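Local coordinates for protein lectin (Lotus tetragonolobus, PDB 2EIG) that probably binds L-fucosyl-containing glycans as a tetrameric legume seed lectin that carries one manganese and one calcium ion in each subunit, at residues 52-57 with 196-201; 136-141 with 186-191; 59-64 with 164-169. All coordinates share one frame; numbering follows the deposited sequence.

Interaction 1: residues 52-57 with 196-201; sequences WDSATG and LPEKVS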
ATOM      1  N   TRP A  52       2.816  13.856 -13.999  1.00 19.19           N
ATOM      2  CA  TRP A  52       3.542  14.459 -12.916  1.00 21.02           C
ATOM      3  C   TRP A  52       4.178  15.760 -13.362  1.00 22.26           C
ATOM      4  O   TRP A  52       4.370  16.002 -14.549  1.00 22.27           O
ATOM      5  CB  TRP A  52       4.568  13.480 -12.290  1.00 19.99           C
ATOM      6  CG  TRP A  52       5.626  12.942 -13.169  1.00 19.14           C
ATOM      7  CD1 TRP A  52       5.628  11.746 -13.796  1.00 19.25           C
ATOM      8  CD2 TRP A  52       6.897  13.551 -13.458  1.00 21.88           C
ATOM      9  NE1 TRP A  52       6.793  11.558 -14.469  1.00 17.98           N
ATOM     10  CE2 TRP A  52       7.609  12.642 -14.273  1.00 18.04           C
ATOM     11  CE3 TRP A  52       7.510  14.778 -13.095  1.00 21.07           C
ATOM     12  CZ2 TRP A  52       8.882  12.922 -14.780  1.00 19.86           C
ATOM     13  CZ3 TRP A  52       8.795  15.061 -13.603  1.00 22.55           C
ATOM     14  CH2 TRP A  52       9.461  14.133 -14.443  1.00 19.83           C
ATOM     15  N   ASP A  53       4.489  16.591 -12.382  1.00 25.14           N
ATOM     16  CA  ASP A  53       4.920  17.933 -12.612  1.00 27.01           C
ATOM     17  C   ASP A  53       6.321  18.092 -12.057  1.00 27.90           C
ATOM     18  O   ASP A  53       6.559  17.806 -10.887  1.00 27.53           O
ATOM     19  CB  ASP A  53       3.951  18.899 -11.915  1.00 27.69           C
ATOM     20  CG  ASP A  53       4.360  20.339 -12.083  1.00 29.40           C
ATOM     21  OD1 ASP A  53       4.231  20.835 -13.214  1.00 29.67           O
ATOM     22  OD2 ASP A  53       4.799  20.962 -11.086  1.00 33.46           O
ATOM     23  N   SER A  54       7.242  18.554 -12.907  1.00 29.96           N
ATOM     24  CA  SER A  54       8.658  18.678 -12.538  1.00 31.27           C
ATOM     25  C   SER A  54       8.912  19.611 -11.350  1.00 32.17           C
ATOM     26  O   SER A  54       9.683  19.260 -10.439  1.00 32.62           O
ATOM     27  CB  SER A  54       9.556  19.055 -13.759  1.00 31.64           C
ATOM     28  OG  SER A  54       9.000  20.091 -14.584  1.00 33.76           O
ATOM     29  N   ALA A  55       8.270  20.782 -11.342  1.00 33.17           N
ATOM     30  CA  ALA A  55       8.580  21.797 -10.316  1.00 33.87           C
ATOM     31  C   ALA A  55       8.230  21.295  -8.912  1.00 34.46           C
ATOM     32  O   ALA A  55       9.071  21.356  -7.992  1.00 35.27           O
ATOM     33  CB  ALA A  55       7.888  23.141 -10.620  1.00 33.69           C
ATOM     34  N   THR A  56       7.010  20.758  -8.765  1.00 33.86           N
ATOM     35  CA  THR A  56       6.454  20.345  -7.436  1.00 33.11           C
ATOM     36  C   THR A  56       6.731  18.906  -7.069  1.00 32.14           C
ATOM     37  O   THR A  56       6.612  18.515  -5.921  1.00 33.33           O
ATOM     38  CB  THR A  56       4.930  20.580  -7.343  1.00 33.18           C
ATOM     39  OG1 THR A  56       4.248  19.922  -8.424  1.00 31.42           O
ATOM     40  CG2 THR A  56       4.630  22.018  -7.426  1.00 34.31           C
ATOM     41  N   GLY A  57       7.082  18.093  -8.049  1.00 30.95           N
ATOM     42  CA  GLY A  57       7.206  16.674  -7.800  1.00 29.26           C
ATOM     43  C   GLY A  57       5.829  16.024  -7.634  1.00 27.41           C
ATOM     44  O   GLY A  57       5.768  14.875  -7.257  1.00 26.73           O
ATOM     45  N   LEU A 196       7.399   6.330 -15.249  1.00 16.27           N
ATOM     46  CA  LEU A 196       6.914   6.920 -16.482  1.00 14.39           C
ATOM     47  C   LEU A 196       7.383   8.369 -16.582  1.00 14.36           C
ATOM     48  O   LEU A 196       7.643   8.993 -15.547  1.00 13.06           O
ATOM     49  CB  LEU A 196       5.374   6.889 -16.510  1.00 14.32           C
ATOM     50  CG  LEU A 196       4.726   5.546 -16.857  1.00 11.05           C
ATOM     51  CD1 LEU A 196       3.251   5.561 -16.553  1.00 12.23           C
ATOM     52  CD2 LEU A 196       4.991   5.166 -18.294  1.00 12.63           C
ATOM     53  N   PRO A 197       7.452   8.921 -17.814  1.00 14.45           N
ATOM     54  CA  PRO A 197       7.794  10.332 -17.943  1.00 14.57           C
ATOM     55  C   PRO A 197       6.592  11.190 -17.675  1.00 14.82           C
ATOM     56  O   PRO A 197       5.510  10.680 -17.351  1.00 14.88           O
ATOM     57  CB  PRO A 197       8.251  10.464 -19.428  1.00 14.13           C
ATOM     58  CG  PRO A 197       7.404   9.497 -20.120  1.00 15.27           C
ATOM     59  CD  PRO A 197       7.253   8.300 -19.130  1.00 13.44           C
ATOM     60  N   GLU A 198       6.757  12.500 -17.800  1.00 15.26           N
ATOM     61  CA  GLU A 198       5.774  13.397 -17.239  1.00 15.98           C
ATOM     62  C   GLU A 198       4.525  13.562 -18.141  1.00 15.32           C
ATOM     63  O   GLU A 198       3.547  14.157 -17.735  1.00 14.89           O
ATOM     64  CB  GLU A 198       6.447  14.733 -16.937  1.00 15.71           C
ATOM     65  CG  GLU A 198       6.891  15.455 -18.198  1.00 21.15           C
ATOM     66  CD  GLU A 198       7.921  16.530 -17.858  1.00 23.59           C
ATOM     67  OE1 GLU A 198       7.515  17.711 -17.782  1.00 27.75           O
ATOM     68  OE2 GLU A 198       9.104  16.177 -17.638  1.00 21.66           O
ATOM     69  N   LYS A 199       4.598  13.048 -19.368  1.00 15.07           N
ATOM     70  CA  LYS A 199       3.473  13.097 -20.303  1.00 16.20           C
ATOM     71  C   LYS A 199       3.338  11.673 -20.783  1.00 15.03           C
ATOM     72  O   LYS A 199       4.324  11.028 -21.056  1.00 15.85           O
ATOM     73  CB  LYS A 199       3.719  14.026 -21.519  1.00 15.32           C
ATOM     74  CG  LYS A 199       3.757  15.523 -21.184  1.00 18.07           C
ATOM     75  CD  LYS A 199       4.054  16.314 -22.450  1.00 20.46           C
ATOM     76  CE  LYS A 199       4.549  17.735 -22.098  1.00 24.55           C
ATOM     77  NZ  LYS A 199       3.816  18.311 -20.910  1.00 25.65           N
ATOM     78  N   VAL A 200       2.119  11.159 -20.789  1.00 14.70           N
ATOM     79  CA  VAL A 200       1.889   9.801 -21.248  1.00 13.77           C
ATOM     80  C   VAL A 200       0.695   9.752 -22.193  1.00 14.20           C
ATOM     81  O   VAL A 200      -0.093  10.682 -22.270  1.00 12.67           O
ATOM     82  CB  VAL A 200       1.704   8.808 -20.048  1.00 13.66           C
ATOM     83  CG1 VAL A 200       2.970   8.743 -19.183  1.00 13.81           C
ATOM     84  CG2 VAL A 200       0.502   9.184 -19.178  1.00 11.85           C
ATOM     85  N   SER A 201       0.588   8.661 -22.941  1.00 13.27           N
ATOM     86  CA  SER A 201      -0.666   8.351 -23.555  1.00 12.29           C
ATOM     87  C   SER A 201      -1.419   7.573 -22.519  1.00 13.23           C
ATOM     88  O   SER A 201      -0.832   6.941 -21.611  1.00 11.57           O
ATOM     89  CB  SER A 201      -0.458   7.538 -24.825  1.00 12.81           C
ATOM     90  OG  SER A 201       0.241   6.329 -24.518  1.00 15.42           O
TER
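W52 lies against the turn 196-198, with E198 over one face of its indole and the carbonyl of L196 at its edge. NE1 of W52 donates to L196 O at 2.9 Å, a fairly straight bond (162° at the hydrogen) that leaves nearly in the ring plane. CB of E198 sits over the six-membered ring, 3.6 Å from its centroid and 11° off the ring normal, a CH-pi contact, and 3.4 Å from W52 O. The glutamate chain then crosses the indole at about a right angle, and its OE2 ends 3.8 Å from W52 CH2. CG of W52 sits between its own backbone N and carbonyl carbon (chi1 60°), which swings the indole over to the turn.

Further out, a backbone bond between E198 and I51 fixes the turn beside the residue preceding W52, and K193 makes a cation-pi contact with the indole. Within the 52-57 loop, D53 OD2 accepts from T56 N at 3.2 Å, an Asx motif. The one polar atom of the indole is thus satisfied by a main-chain carbonyl, while its pi face meets aliphatic carbon, so W52 ties the loop to the turn that leads into strand 199-208.

Interaction 2: residues 136-141 with 186-191; sequences IGIDVN and ISQEID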
ATOM      1  N   ILE A 136      -7.106 -10.885 -14.804  1.00 16.84           N
ATOM      2  CA  ILE A 136      -7.003  -9.450 -14.868  1.00 17.45           C
ATOM      3  C   ILE A 136      -5.682  -9.182 -14.139  1.00 18.01           C
ATOM      4  O   ILE A 136      -5.511  -9.657 -13.012  1.00 18.83           O
ATOM      5  CB  ILE A 136      -8.231  -8.752 -14.208  1.00 16.84           C
ATOM      6  CG1 ILE A 136      -9.508  -8.997 -15.026  1.00 15.96           C
ATOM      7  CG2 ILE A 136      -8.003  -7.205 -14.093  1.00 16.75           C
ATOM      8  CD1 ILE A 136     -10.802  -9.275 -14.110  1.00 19.85           C
ATOM      9  N   GLY A 137      -4.756  -8.480 -14.784  1.00 16.73           N
ATOM     10  CA  GLY A 137      -3.475  -8.193 -14.155  1.00 16.55           C
ATOM     11  C   GLY A 137      -3.074  -6.736 -14.141  1.00 16.24           C
ATOM     12  O   GLY A 137      -3.489  -5.974 -15.007  1.00 14.56           O
ATOM     13  N   ILE A 138      -2.259  -6.360 -13.140  1.00 15.69           N
ATOM     14  CA  ILE A 138      -1.534  -5.073 -13.174  1.00 14.20           C
ATOM     15  C   ILE A 138      -0.079  -5.261 -13.544  1.00 15.19           C
ATOM     16  O   ILE A 138       0.647  -6.015 -12.882  1.00 15.69           O
ATOM     17  CB  ILE A 138      -1.710  -4.280 -11.902  1.00 14.48           C
ATOM     18  CG1 ILE A 138      -3.211  -3.923 -11.787  1.00 14.07           C
ATOM     19  CG2 ILE A 138      -0.843  -3.019 -11.975  1.00 14.41           C
ATOM     20  CD1 ILE A 138      -3.632  -3.440 -10.433  1.00 15.57           C
ATOM     21  N   ASP A 139       0.310  -4.647 -14.675  1.00 15.83           N
ATOM     22  CA  ASP A 139       1.605  -4.787 -15.294  1.00 15.61           C
ATOM     23  C   ASP A 139       2.388  -3.475 -15.193  1.00 16.38           C
ATOM     24  O   ASP A 139       1.893  -2.390 -15.583  1.00 16.57           O
ATOM     25  CB  ASP A 139       1.475  -5.080 -16.791  1.00 15.28           C
ATOM     26  CG  ASP A 139       0.628  -6.274 -17.081  1.00 16.53           C
ATOM     27  OD1 ASP A 139       0.283  -6.387 -18.254  1.00 19.20           O
ATOM     28  OD2 ASP A 139       0.314  -7.069 -16.151  1.00 16.69           O
ATOM     29  N   VAL A 140       3.622  -3.584 -14.723  1.00 15.52           N
ATOM     30  CA  VAL A 140       4.531  -2.442 -14.771  1.00 14.77           C
ATOM     31  C   VAL A 140       5.843  -2.881 -15.406  1.00 15.28           C
ATOM     32  O   VAL A 140       6.558  -3.704 -14.838  1.00 15.30           O
ATOM     33  CB  VAL A 140       4.765  -1.828 -13.394  1.00 13.93           C
ATOM     34  CG1 VAL A 140       5.662  -0.551 -13.513  1.00 11.09           C
ATOM     35  CG2 VAL A 140       3.456  -1.555 -12.734  1.00 15.83           C
ATOM     36  N   ASN A 141       6.100  -2.368 -16.609  1.00 14.36           N
ATOM     37  CA  ASN A 141       7.335  -2.587 -17.350  1.00 16.46           C
ATOM     38  C   ASN A 141       7.507  -4.037 -17.796  1.00 17.49           C
ATOM     39  O   ASN A 141       8.434  -4.358 -18.506  1.00 20.18           O
ATOM     40  CB  ASN A 141       8.582  -2.181 -16.496  1.00 16.64           C
ATOM     41  CG  ASN A 141       8.569  -0.738 -16.101  1.00 18.08           C
ATOM     42  OD1 ASN A 141       9.364  -0.285 -15.239  1.00 24.35           O
ATOM     43  ND2 ASN A 141       7.676   0.023 -16.716  1.00 12.57           N
ATOM     44  N   ILE A 186      -8.246  -5.825  -8.190  1.00 19.05           N
ATOM     45  CA  ILE A 186      -6.829  -6.042  -8.047  1.00 18.03           C
ATOM     46  C   ILE A 186      -6.232  -4.651  -7.868  1.00 19.07           C
ATOM     47  O   ILE A 186      -6.806  -3.623  -8.298  1.00 15.60           O
ATOM     48  CB  ILE A 186      -6.290  -6.938  -9.179  1.00 18.60           C
ATOM     49  CG1 ILE A 186      -4.852  -7.369  -8.922  1.00 20.87           C
ATOM     50  CG2 ILE A 186      -6.536  -6.349 -10.567  1.00 18.67           C
ATOM     51  CD1 ILE A 186      -3.867  -6.545  -9.638  1.00 28.51           C
ATOM     52  N   SER A 187      -5.130  -4.604  -7.127  1.00 18.79           N
ATOM     53  CA  SER A 187      -4.605  -3.338  -6.700  1.00 20.66           C
ATOM     54  C   SER A 187      -3.079  -3.448  -6.564  1.00 21.24           C
ATOM     55  O   SER A 187      -2.534  -4.533  -6.300  1.00 20.11           O
ATOM     56  CB  SER A 187      -5.334  -2.866  -5.435  1.00 21.11           C
ATOM     57  OG  SER A 187      -4.897  -1.596  -5.029  1.00 26.14           O
ATOM     58  N   GLN A 188      -2.385  -2.354  -6.868  1.00 21.35           N
ATOM     59  CA  GLN A 188      -0.939  -2.356  -6.837  1.00 22.23           C
ATOM     60  C   GLN A 188      -0.394  -0.983  -6.542  1.00 23.06           C
ATOM     61  O   GLN A 188      -0.769   0.004  -7.172  1.00 21.22           O
ATOM     62  CB  GLN A 188      -0.358  -2.849  -8.161  1.00 21.81           C
ATOM     63  CG  GLN A 188       1.128  -3.211  -8.113  1.00 24.48           C
ATOM     64  CD  GLN A 188       1.490  -4.212  -6.990  1.00 30.08           C
ATOM     65  OE1 GLN A 188       1.210  -5.412  -7.072  1.00 32.57           O
ATOM     66  NE2 GLN A 188       2.109  -3.703  -5.941  1.00 30.55           N
ATOM     67  N   GLU A 189       0.558  -0.940  -5.617  1.00 24.15           N
ATOM     68  CA  GLU A 189       1.284   0.278  -5.421  1.00 25.42           C
ATOM     69  C   GLU A 189       2.189   0.552  -6.612  1.00 24.92           C
ATOM     70  O   GLU A 189       3.005  -0.288  -6.981  1.00 25.20           O
ATOM     71  CB  GLU A 189       2.091   0.203  -4.145  1.00 26.03           C
ATOM     72  CG  GLU A 189       2.589   1.560  -3.757  1.00 30.29           C
ATOM     73  CD  GLU A 189       4.056   1.539  -3.519  1.00 33.99           C
ATOM     74  OE1 GLU A 189       4.506   0.543  -2.873  1.00 34.29           O
ATOM     75  OE2 GLU A 189       4.729   2.506  -3.954  1.00 33.71           O
ATOM     76  N   ILE A 190       2.041   1.735  -7.225  1.00 24.86           N
ATOM     77  CA  ILE A 190       2.906   2.116  -8.360  1.00 25.24           C
ATOM     78  C   ILE A 190       3.206   3.605  -8.270  1.00 25.41           C
ATOM     79  O   ILE A 190       2.264   4.423  -8.288  1.00 27.45           O
ATOM     80  CB  ILE A 190       2.231   1.855  -9.760  1.00 24.73           C
ATOM     81  CG1 ILE A 190       1.609   0.485  -9.833  1.00 26.19           C
ATOM     82  CG2 ILE A 190       3.246   2.074 -10.925  1.00 24.64           C
ATOM     83  CD1 ILE A 190       0.823   0.213 -11.113  1.00 26.24           C
ATOM     84  N   ASP A 191       4.475   3.981  -8.174  1.00 24.32           N
ATOM     85  CA  ASP A 191       4.833   5.383  -8.312  1.00 24.48           C
ATOM     86  C   ASP A 191       4.964   5.733  -9.789  1.00 23.19           C
ATOM     87  O   ASP A 191       5.981   5.406 -10.403  1.00 21.85           O
ATOM     88  CB  ASP A 191       6.154   5.706  -7.585  1.00 25.37           C
ATOM     89  CG  ASP A 191       6.310   7.205  -7.275  1.00 28.78           C
ATOM     90  OD1 ASP A 191       6.881   7.517  -6.196  1.00 34.29           O
ATOM     91  OD2 ASP A 191       5.857   8.070  -8.078  1.00 27.66           O
TER
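I138 and I186 reach each other through differently set first torsions: CG1 of I138 is anti to its carbonyl carbon (chi1 -64°), CG1 of I186 anti to its backbone N (chi1 -171°). Each thereby extends its CD1 across the gap, the side chains passing head to tail. The 3.2 Å modelled between I138 CD1 and I186 CD1 is too short to trust, so their exact setting is doubtful. I138 works with both branches. While CD1 faces I186, CG2 lies 3.8 Å from Q188 CB and 3.7 Å from I190 CD1. That last methyl also packs on V140, 3.6 Å from its CG2, so I190 fits against both residues. At the other end I136 CG2 touches I186 CG2 at 3.9 Å.

No hydrogen bond joins the segments. Their strands, 136-140 and 186-189, run 14° from parallel with axes 7.3 Å apart at closest approach, and they belong to different sheets. V174 and M176 of strand 171-178 pack on I138 and I136, continuing the apolar layer. E118, a manganese ligand, lies on strand 115-120, which pairs with 136-140. Apolar side chains interleaved between two facing sheets are what the legume lectin beta-sandwich, the concanavalin-like fold, has at its centre.

Interaction 3: residues 59-64 with 164-169; sequences VASFIT and IYDSDT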
ATOM      1  N   VAL A  59       2.328  14.176  -8.547  1.00 21.75           N
ATOM      2  CA  VAL A  59       1.911  13.136  -9.482  1.00 19.94           C
ATOM      3  C   VAL A  59       0.392  13.216  -9.639  1.00 19.14           C
ATOM      4  O   VAL A  59      -0.329  13.539  -8.664  1.00 19.14           O
ATOM      5  CB  VAL A  59       2.335  11.768  -8.984  1.00 20.42           C
ATOM      6  CG1 VAL A  59       1.902  10.643  -9.947  1.00 19.62           C
ATOM      7  CG2 VAL A  59       3.862  11.760  -8.710  1.00 19.73           C
ATOM      8  N   ALA A  60      -0.087  12.971 -10.854  1.00 16.69           N
ATOM      9  CA  ALA A  60      -1.537  12.996 -11.136  1.00 16.04           C
ATOM     10  C   ALA A  60      -2.318  11.882 -10.428  1.00 16.18           C
ATOM     11  O   ALA A  60      -1.810  10.750 -10.218  1.00 15.16           O
ATOM     12  CB  ALA A  60      -1.818  12.958 -12.716  1.00 15.12           C
ATOM     13  N   SER A  61      -3.567  12.199 -10.055  1.00 16.68           N
ATOM     14  CA  SER A  61      -4.522  11.144  -9.758  1.00 16.74           C
ATOM     15  C   SER A  61      -5.395  10.977 -10.963  1.00 17.18           C
ATOM     16  O   SER A  61      -5.620  11.918 -11.740  1.00 16.61           O
ATOM     17  CB  SER A  61      -5.400  11.484  -8.535  1.00 16.63           C
ATOM     18  OG  SER A  61      -4.607  11.403  -7.379  1.00 17.80           O
ATOM     19  N   PHE A  62      -5.922   9.772 -11.147  1.00 15.78           N
ATOM     20  CA  PHE A  62      -6.934   9.623 -12.159  1.00 15.07           C
ATOM     21  C   PHE A  62      -7.953   8.583 -11.770  1.00 15.05           C
ATOM     22  O   PHE A  62      -7.733   7.745 -10.875  1.00 15.70           O
ATOM     23  CB  PHE A  62      -6.360   9.370 -13.572  1.00 14.72           C
ATOM     24  CG  PHE A  62      -5.614   8.042 -13.747  1.00 17.12           C
ATOM     25  CD1 PHE A  62      -6.303   6.860 -14.023  1.00 18.34           C
ATOM     26  CD2 PHE A  62      -4.229   8.012 -13.689  1.00 18.72           C
ATOM     27  CE1 PHE A  62      -5.622   5.641 -14.203  1.00 17.26           C
ATOM     28  CE2 PHE A  62      -3.530   6.807 -13.852  1.00 20.03           C
ATOM     29  CZ  PHE A  62      -4.238   5.620 -14.118  1.00 17.75           C
ATOM     30  N   ILE A  63      -9.073   8.657 -12.455  1.00 14.01           N
ATOM     31  CA  ILE A  63      -9.999   7.566 -12.463  1.00 15.52           C
ATOM     32  C   ILE A  63     -10.352   7.360 -13.896  1.00 15.30           C
ATOM     33  O   ILE A  63     -10.543   8.292 -14.620  1.00 15.35           O
ATOM     34  CB  ILE A  63     -11.271   7.811 -11.587  1.00 14.20           C
ATOM     35  CG1 ILE A  63     -12.210   6.593 -11.694  1.00 15.89           C
ATOM     36  CG2 ILE A  63     -11.985   9.173 -11.964  1.00 15.74           C
ATOM     37  CD1 ILE A  63     -13.324   6.546 -10.658  1.00 15.01           C
ATOM     38  N   THR A  64     -10.391   6.113 -14.312  1.00 15.86           N
ATOM     39  CA  THR A  64     -10.888   5.843 -15.617  1.00 15.55           C
ATOM     40  C   THR A  64     -11.923   4.719 -15.511  1.00 16.76           C
ATOM     41  O   THR A  64     -11.776   3.847 -14.643  1.00 16.83           O
ATOM     42  CB  THR A  64      -9.727   5.526 -16.609  1.00 15.13           C
ATOM     43  OG1 THR A  64     -10.248   5.578 -17.905  1.00 10.60           O
ATOM     44  CG2 THR A  64      -9.039   4.141 -16.418  1.00 15.32           C
ATOM     45  N   ILE A 164      -8.617   3.276 -10.543  1.00 15.91           N
ATOM     46  CA  ILE A 164      -8.401   4.538  -9.835  1.00 16.81           C
ATOM     47  C   ILE A 164      -6.922   4.524  -9.560  1.00 16.30           C
ATOM     48  O   ILE A 164      -6.414   3.518  -9.109  1.00 16.09           O
ATOM     49  CB  ILE A 164      -9.181   4.656  -8.496  1.00 16.77           C
ATOM     50  CG1 ILE A 164     -10.690   4.762  -8.734  1.00 17.12           C
ATOM     51  CG2 ILE A 164      -8.716   5.903  -7.692  1.00 15.75           C
ATOM     52  CD1 ILE A 164     -11.537   4.696  -7.433  1.00 19.73           C
ATOM     53  N   TYR A 165      -6.239   5.612  -9.902  1.00 15.63           N
ATOM     54  CA  TYR A 165      -4.908   5.857  -9.383  1.00 15.62           C
ATOM     55  C   TYR A 165      -4.956   6.956  -8.356  1.00 17.17           C
ATOM     56  O   TYR A 165      -5.243   8.102  -8.676  1.00 17.36           O
ATOM     57  CB  TYR A 165      -3.925   6.219 -10.507  1.00 14.81           C
ATOM     58  CG  TYR A 165      -2.498   6.282  -9.984  1.00 14.29           C
ATOM     59  CD1 TYR A 165      -1.786   5.121  -9.677  1.00 15.39           C
ATOM     60  CD2 TYR A 165      -1.897   7.505  -9.734  1.00 14.31           C
ATOM     61  CE1 TYR A 165      -0.516   5.203  -9.140  1.00 13.53           C
ATOM     62  CE2 TYR A 165      -0.625   7.602  -9.236  1.00 14.31           C
ATOM     63  CZ  TYR A 165       0.060   6.462  -8.940  1.00 15.63           C
ATOM     64  OH  TYR A 165       1.322   6.618  -8.454  1.00 16.03           O
ATOM     65  N   ASP A 166      -4.606   6.630  -7.134  1.00 18.50           N
ATOM     66  CA  ASP A 166      -4.518   7.647  -6.104  1.00 19.23           C
ATOM     67  C   ASP A 166      -3.062   8.111  -5.922  1.00 20.19           C
ATOM     68  O   ASP A 166      -2.272   7.383  -5.370  1.00 20.73           O
ATOM     69  CB  ASP A 166      -5.091   7.120  -4.788  1.00 18.05           C
ATOM     70  CG  ASP A 166      -4.851   8.083  -3.638  1.00 19.64           C
ATOM     71  OD1 ASP A 166      -4.850   9.284  -3.890  1.00 20.40           O
ATOM     72  OD2 ASP A 166      -4.637   7.641  -2.504  1.00 22.24           O
ATOM     73  N   SER A 167      -2.718   9.298  -6.427  1.00 20.54           N
ATOM     74  CA  SER A 167      -1.356   9.828  -6.291  1.00 23.20           C
ATOM     75  C   SER A 167      -0.935  10.003  -4.830  1.00 24.13           C
ATOM     76  O   SER A 167       0.219   9.828  -4.514  1.00 25.74           O
ATOM     77  CB  SER A 167      -1.187  11.165  -7.040  1.00 21.93           C
ATOM     78  OG  SER A 167      -2.087  12.146  -6.545  1.00 22.01           O
ATOM     79  N   ASP A 168      -1.887  10.274  -3.933  1.00 25.71           N
ATOM     80  CA  ASP A 168      -1.563  10.367  -2.498  1.00 26.96           C
ATOM     81  C   ASP A 168      -0.817   9.146  -1.937  1.00 25.86           C
ATOM     82  O   ASP A 168       0.197   9.312  -1.284  1.00 26.28           O
ATOM     83  CB  ASP A 168      -2.807  10.722  -1.654  1.00 27.71           C
ATOM     84  CG  ASP A 168      -2.489  10.928  -0.149  1.00 33.26           C
ATOM     85  OD1 ASP A 168      -3.030  11.920   0.398  1.00 38.06           O
ATOM     86  OD2 ASP A 168      -1.734  10.124   0.507  1.00 36.54           O
ATOM     87  N   THR A 169      -1.313   7.930  -2.179  1.00 25.04           N
ATOM     88  CA  THR A 169      -0.715   6.704  -1.611  1.00 23.51           C
ATOM     89  C   THR A 169       0.006   5.893  -2.696  1.00 23.02           C
ATOM     90  O   THR A 169       0.638   4.868  -2.414  1.00 22.42           O
ATOM     91  CB  THR A 169      -1.796   5.768  -1.018  1.00 24.14           C
ATOM     92  OG1 THR A 169      -2.780   5.511  -2.030  1.00 23.01           O
ATOM     93  CG2 THR A 169      -2.461   6.416   0.173  1.00 23.30           C
TER
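Strands 61-64 and 164-166 run antiparallel, 170° between their directions and 4.6 Å apart at closest approach, with F62 and Y165 as a hydrogen-bonded pair: F62 N donates to Y165 O at 3.1 Å and Y165 N to F62 O at 2.8 Å. The side chains of this pair lie on one face of the sheet. CG of F62 sits between its backbone N and carbonyl carbon (chi1 66°), laying the phenyl against the base of Y165, whose CB comes over the ring face 3.6 Å from the centroid in a CH-pi contact. The ring planes are 22° apart, but the rings are displaced with little overlap. The phenol instead turns an edge to the loop before strand 61-64, with A60 O in its plane 3.3 Å from Y165 CD2. A60 O is buried and has no hydrogen-bonding partner. V59 CG1 adds an apolar touch on Y165 CE2, while Y165 OH bonds L192 N and, at a doubtfully short distance, I190 O.

On the opposite face I63 and I164 run alongside each other, I63 CD1 3.7 Å from I164 CG1. Where strand 61-64 begins and 164-166 has just ended, S61 OG and S167 OG share a 2.8 Å hydrogen bond. S61 OG and D166 also bond T185 of a neighbouring subunit, and D166 forms a salt bridge with K147 of that subunit. This is neighbouring-strand pairing in the back sheet of a legume lectin: one face, with F62 and Y165, turns inward, and the other, with I63 and I164, packs against that same subunit.

Interaction 2 is the core contact: wholly buried and apolar, it joins the two sheets across the sandwich. Interaction 3 is also buried but lies within one sheet, so main-chain hydrogen bonds carry it, with aromatic packing on one face and a subunit interface on the other. Interaction 1 is partly exposed, nearer the surface, and relies on one indole bonded to a carbonyl. They adjoin: W52 CB packs on V59 CA at 3.9 Å, linking interactions 1 and 3, and interaction 3 meets interaction 2 where Y165 reaches just past the end of strand 183-189. Segments 186-191 and 196-201 flank helix 192-195, so that short helix connects interactions 1 and 2 along the chain.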